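Local atomic coordinates of uncharacterized protein (Leishmania infantum, PDB entry 4TYZ), a protein that is of unknown function but carries a C-terminal GRAM domain, the part present here, and may bind and transfer sterols. Residues K67-I78 with L90-Y100. Residues are numbered along the deposited sequence; the frame is centred on the assembly and turned at random.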
# COMPACT_ATOMS: atom_id res chain seq x y z
N LYS A 67 10.47 4.87 -4.77
CA LYS A 67 11.11 3.72 -4.15
C LYS A 67 12.26 4.26 -3.32
O LYS A 67 13.35 4.50 -3.83
CB LYS A 67 11.59 2.71 -5.21
CG LYS A 67 11.81 1.31 -4.66
CD LYS A 67 12.70 0.46 -5.55
CE LYS A 67 12.00 -0.00 -6.82
NZ LYS A 67 12.85 -1.03 -7.54
N SER A 68 12.00 4.48 -2.03
CA SER A 68 12.88 5.26 -1.16
C SER A 68 14.33 4.78 -1.15
O SER A 68 14.61 3.59 -1.05
CB SER A 68 12.36 5.26 0.28
OG SER A 68 10.97 5.55 0.33
N LYS A 69 15.25 5.73 -1.26
CA LYS A 69 16.66 5.43 -1.13
C LYS A 69 16.98 4.92 0.27
O LYS A 69 16.38 5.34 1.25
CB LYS A 69 17.51 6.65 -1.45
CG LYS A 69 17.37 7.12 -2.87
CD LYS A 69 18.16 8.39 -3.09
CE LYS A 69 18.77 8.40 -4.47
NZ LYS A 69 19.77 7.30 -4.64
N SER A 70 17.94 4.02 0.34
CA SER A 70 18.30 3.39 1.59
C SER A 70 19.69 2.81 1.51
O SER A 70 20.05 2.21 0.51
CB SER A 70 17.30 2.29 1.94
OG SER A 70 17.77 1.53 3.03
N VAL A 71 20.47 2.99 2.57
CA VAL A 71 21.68 2.21 2.68
C VAL A 71 21.60 1.31 3.92
O VAL A 71 22.61 0.86 4.45
CB VAL A 71 22.95 3.10 2.74
CG1 VAL A 71 23.15 3.82 1.41
CG2 VAL A 71 22.85 4.09 3.89
N LYS A 72 20.38 1.04 4.37
CA LYS A 72 20.16 0.22 5.55
C LYS A 72 19.64 -1.16 5.16
O LYS A 72 18.81 -1.30 4.26
CB LYS A 72 19.21 0.92 6.52
CG LYS A 72 19.79 2.17 7.15
CD LYS A 72 20.96 1.81 8.06
CE LYS A 72 21.70 3.04 8.58
NZ LYS A 72 22.94 2.66 9.31
N MET A 73 20.13 -2.17 5.86
CA MET A 73 19.88 -3.54 5.46
C MET A 73 18.41 -3.93 5.50
O MET A 73 17.89 -4.61 4.60
CB MET A 73 20.70 -4.46 6.36
CG MET A 73 20.92 -5.83 5.84
SD MET A 73 22.07 -6.61 6.96
CE MET A 73 23.66 -6.23 6.21
N PHE A 74 17.72 -3.49 6.55
CA PHE A 74 16.36 -3.97 6.77
C PHE A 74 15.31 -2.89 6.64
O PHE A 74 14.19 -3.04 7.12
CB PHE A 74 16.28 -4.63 8.14
CG PHE A 74 17.27 -5.74 8.32
CD1 PHE A 74 17.08 -6.95 7.67
CD2 PHE A 74 18.39 -5.56 9.10
CE1 PHE A 74 17.99 -7.97 7.81
CE2 PHE A 74 19.31 -6.58 9.25
CZ PHE A 74 19.11 -7.79 8.60
N GLU A 75 15.66 -1.78 6.00
CA GLU A 75 14.69 -0.77 5.65
C GLU A 75 14.42 -0.85 4.15
O GLU A 75 15.36 -0.79 3.34
CB GLU A 75 15.19 0.62 6.06
CG GLU A 75 15.44 0.73 7.56
CD GLU A 75 15.96 2.09 7.98
OE1 GLU A 75 16.04 3.00 7.13
OE2 GLU A 75 16.29 2.25 9.18
N ASN A 76 13.16 -1.01 3.79
CA ASN A 76 12.71 -1.21 2.42
C ASN A 76 11.38 -0.50 2.26
O ASN A 76 10.33 -1.12 2.49
CB ASN A 76 12.53 -2.70 2.10
CG ASN A 76 13.84 -3.42 1.92
OD1 ASN A 76 14.47 -3.34 0.87
ND2 ASN A 76 14.26 -4.15 2.95
N ALA A 77 11.42 0.78 1.91
CA ALA A 77 10.22 1.61 1.94
C ALA A 77 9.78 2.12 0.58
O ALA A 77 10.58 2.24 -0.35
CB ALA A 77 10.42 2.79 2.89
N ILE A 78 8.49 2.43 0.49
CA ILE A 78 7.89 3.08 -0.66
C ILE A 78 7.12 4.29 -0.14
O ILE A 78 6.42 4.20 0.87
CB ILE A 78 6.93 2.15 -1.43
CG1 ILE A 78 7.72 1.02 -2.08
CG2 ILE A 78 6.12 2.93 -2.47
CD1 ILE A 78 6.85 -0.06 -2.72
N LEU A 90 5.14 3.57 3.41
CA LEU A 90 5.01 2.12 3.57
C LEU A 90 6.40 1.52 3.68
O LEU A 90 7.28 1.80 2.87
CB LEU A 90 4.26 1.51 2.40
CG LEU A 90 2.87 2.09 2.17
CD1 LEU A 90 2.36 1.67 0.80
CD2 LEU A 90 1.93 1.61 3.26
N THR A 91 6.63 0.71 4.70
CA THR A 91 7.96 0.21 5.03
C THR A 91 7.96 -1.30 5.27
O THR A 91 6.92 -1.94 5.20
CB THR A 91 8.52 0.90 6.31
OG1 THR A 91 7.80 0.43 7.46
CG2 THR A 91 8.38 2.41 6.22
N ASN A 92 9.13 -1.86 5.58
CA ASN A 92 9.24 -3.27 5.96
C ASN A 92 8.67 -4.22 4.90
O ASN A 92 8.08 -5.25 5.23
CB ASN A 92 8.55 -3.52 7.31
CG ASN A 92 8.94 -4.84 7.95
OD1 ASN A 92 10.10 -5.24 7.93
ND2 ASN A 92 7.95 -5.53 8.52
N PHE A 93 8.85 -3.87 3.63
CA PHE A 93 8.42 -4.79 2.57
C PHE A 93 9.31 -6.02 2.56
O PHE A 93 10.53 -5.90 2.70
CB PHE A 93 8.49 -4.12 1.20
CG PHE A 93 7.33 -3.23 0.89
CD1 PHE A 93 6.18 -3.73 0.31
CD2 PHE A 93 7.40 -1.87 1.18
CE1 PHE A 93 5.12 -2.90 0.03
CE2 PHE A 93 6.34 -1.03 0.90
CZ PHE A 93 5.20 -1.54 0.32
N LEU A 94 8.71 -7.19 2.36
CA LEU A 94 9.49 -8.40 2.09
C LEU A 94 9.85 -8.49 0.60
O LEU A 94 10.89 -9.04 0.24
CB LEU A 94 8.71 -9.64 2.51
CG LEU A 94 8.31 -9.70 3.98
CD1 LEU A 94 7.55 -10.99 4.27
CD2 LEU A 94 9.54 -9.58 4.87
N GLN A 95 8.97 -7.94 -0.24
CA GLN A 95 9.17 -7.97 -1.68
C GLN A 95 8.95 -6.59 -2.27
O GLN A 95 8.02 -6.37 -3.04
CB GLN A 95 8.21 -8.97 -2.34
CG GLN A 95 8.30 -10.39 -1.78
CD GLN A 95 9.60 -11.09 -2.15
OE1 GLN A 95 9.97 -12.10 -1.54
NE2 GLN A 95 10.30 -10.57 -3.15
N ARG A 96 9.81 -5.64 -1.90
CA ARG A 96 9.58 -4.25 -2.29
C ARG A 96 9.62 -4.03 -3.80
O ARG A 96 8.80 -3.30 -4.34
CB ARG A 96 10.58 -3.31 -1.64
CG ARG A 96 10.19 -1.86 -1.93
CD ARG A 96 11.12 -0.88 -1.30
NE ARG A 96 12.47 -0.99 -1.86
CZ ARG A 96 13.34 0.01 -1.89
NH1 ARG A 96 13.01 1.19 -1.39
NH2 ARG A 96 14.55 -0.18 -2.40
N ASP A 97 10.60 -4.63 -4.46
CA ASP A 97 10.71 -4.47 -5.91
C ASP A 97 9.44 -4.96 -6.60
O ASP A 97 8.91 -4.30 -7.49
CB ASP A 97 11.94 -5.21 -6.45
CG ASP A 97 13.23 -4.54 -6.07
OD1 ASP A 97 13.19 -3.33 -5.73
OD2 ASP A 97 14.29 -5.20 -6.12
N GLN A 98 8.96 -6.12 -6.18
CA GLN A 98 7.74 -6.68 -6.76
C GLN A 98 6.55 -5.79 -6.46
O GLN A 98 5.71 -5.57 -7.33
CB GLN A 98 7.48 -8.10 -6.25
CG GLN A 98 8.41 -9.17 -6.80
CD GLN A 98 8.15 -10.52 -6.17
OE1 GLN A 98 7.22 -10.68 -5.38
NE2 GLN A 98 8.97 -11.51 -6.52
N ALA A 99 6.48 -5.29 -5.23
CA ALA A 99 5.38 -4.40 -4.83
C ALA A 99 5.40 -3.14 -5.67
O ALA A 99 4.37 -2.69 -6.17
CB ALA A 99 5.47 -4.04 -3.34
N TYR A 100 6.59 -2.57 -5.83
CA TYR A 100 6.72 -1.32 -6.57
C TYR A 100 6.33 -1.54 -8.03
O TYR A 100 5.62 -0.73 -8.62
CB TYR A 100 8.14 -0.77 -6.43
CG TYR A 100 8.34 0.55 -7.14
CD1 TYR A 100 8.04 1.75 -6.50
CD2 TYR A 100 8.84 0.59 -8.43
CE1 TYR A 100 8.23 2.96 -7.15
CE2 TYR A 100 9.03 1.79 -9.08
CZ TYR A 100 8.72 2.96 -8.44
OH TYR A 100 8.91 4.16 -9.10
O HOH W 1 10.76 -2.57 -8.90
O HOH W 2 16.31 1.89 -2.94
O HOH W 3 11.60 -0.99 6.52
O HOH W 4 13.93 -3.56 -1.95
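Arg96 of the C-terminal helix lies between Lys67 and Asn76, near the two ends of the long connection between strands 62-67 and 78-82 in this GRAM domain, a member of the PH-like clan with its antiparallel sheet and closing helix. Lys67 CG sits over the centre of one guanidinium face, 3.4 Å from Arg96 CZ, and Asn76 CA lies more loosely over the opposite one. At the edge, Arg96 NH1 donates to Ser68 O (2.9 Å) and Ala77 O (2.8 Å). Both acceptors lie only 4° out of the guanidinium plane, evidence that the two bonds fix its rotation; Ala77 O also accepts from Ser68 N, so the same carbonyl ties the two ends together. Water 2 links Arg96 NH2 to Ser68 O, and water 4 links Arg96 NE to Asn76 OD1.

The Lys67 chain runs over one face of the Tyr100 ring, with CE 4.0 Å from the centroid in a CH-pi contact. A bend at chi3 (-73°) helps bring Lys67 NZ within 2.9 Å of Asp97 OD1, a salt bridge made from above the carboxylate plane. Deeper in, Ile78 and Leu90 form an antiparallel hydrogen-bonded pair, Ile78 N to Leu90 O at 2.7 Å and Leu90 N to Ile78 O at 2.9 Å, while Ile78 CD1 lies over the Phe93 ring, 27° off the normal, and also packs against Ala99 and Tyr100. Phe93 in turn reaches Cys24 and Leu37 on neighbouring strands. At the ring's edge, in plane, Asn76 O stands 3.3 Å from Phe93 CD2 and accepts a weak hydrogen bond from Phe93 N.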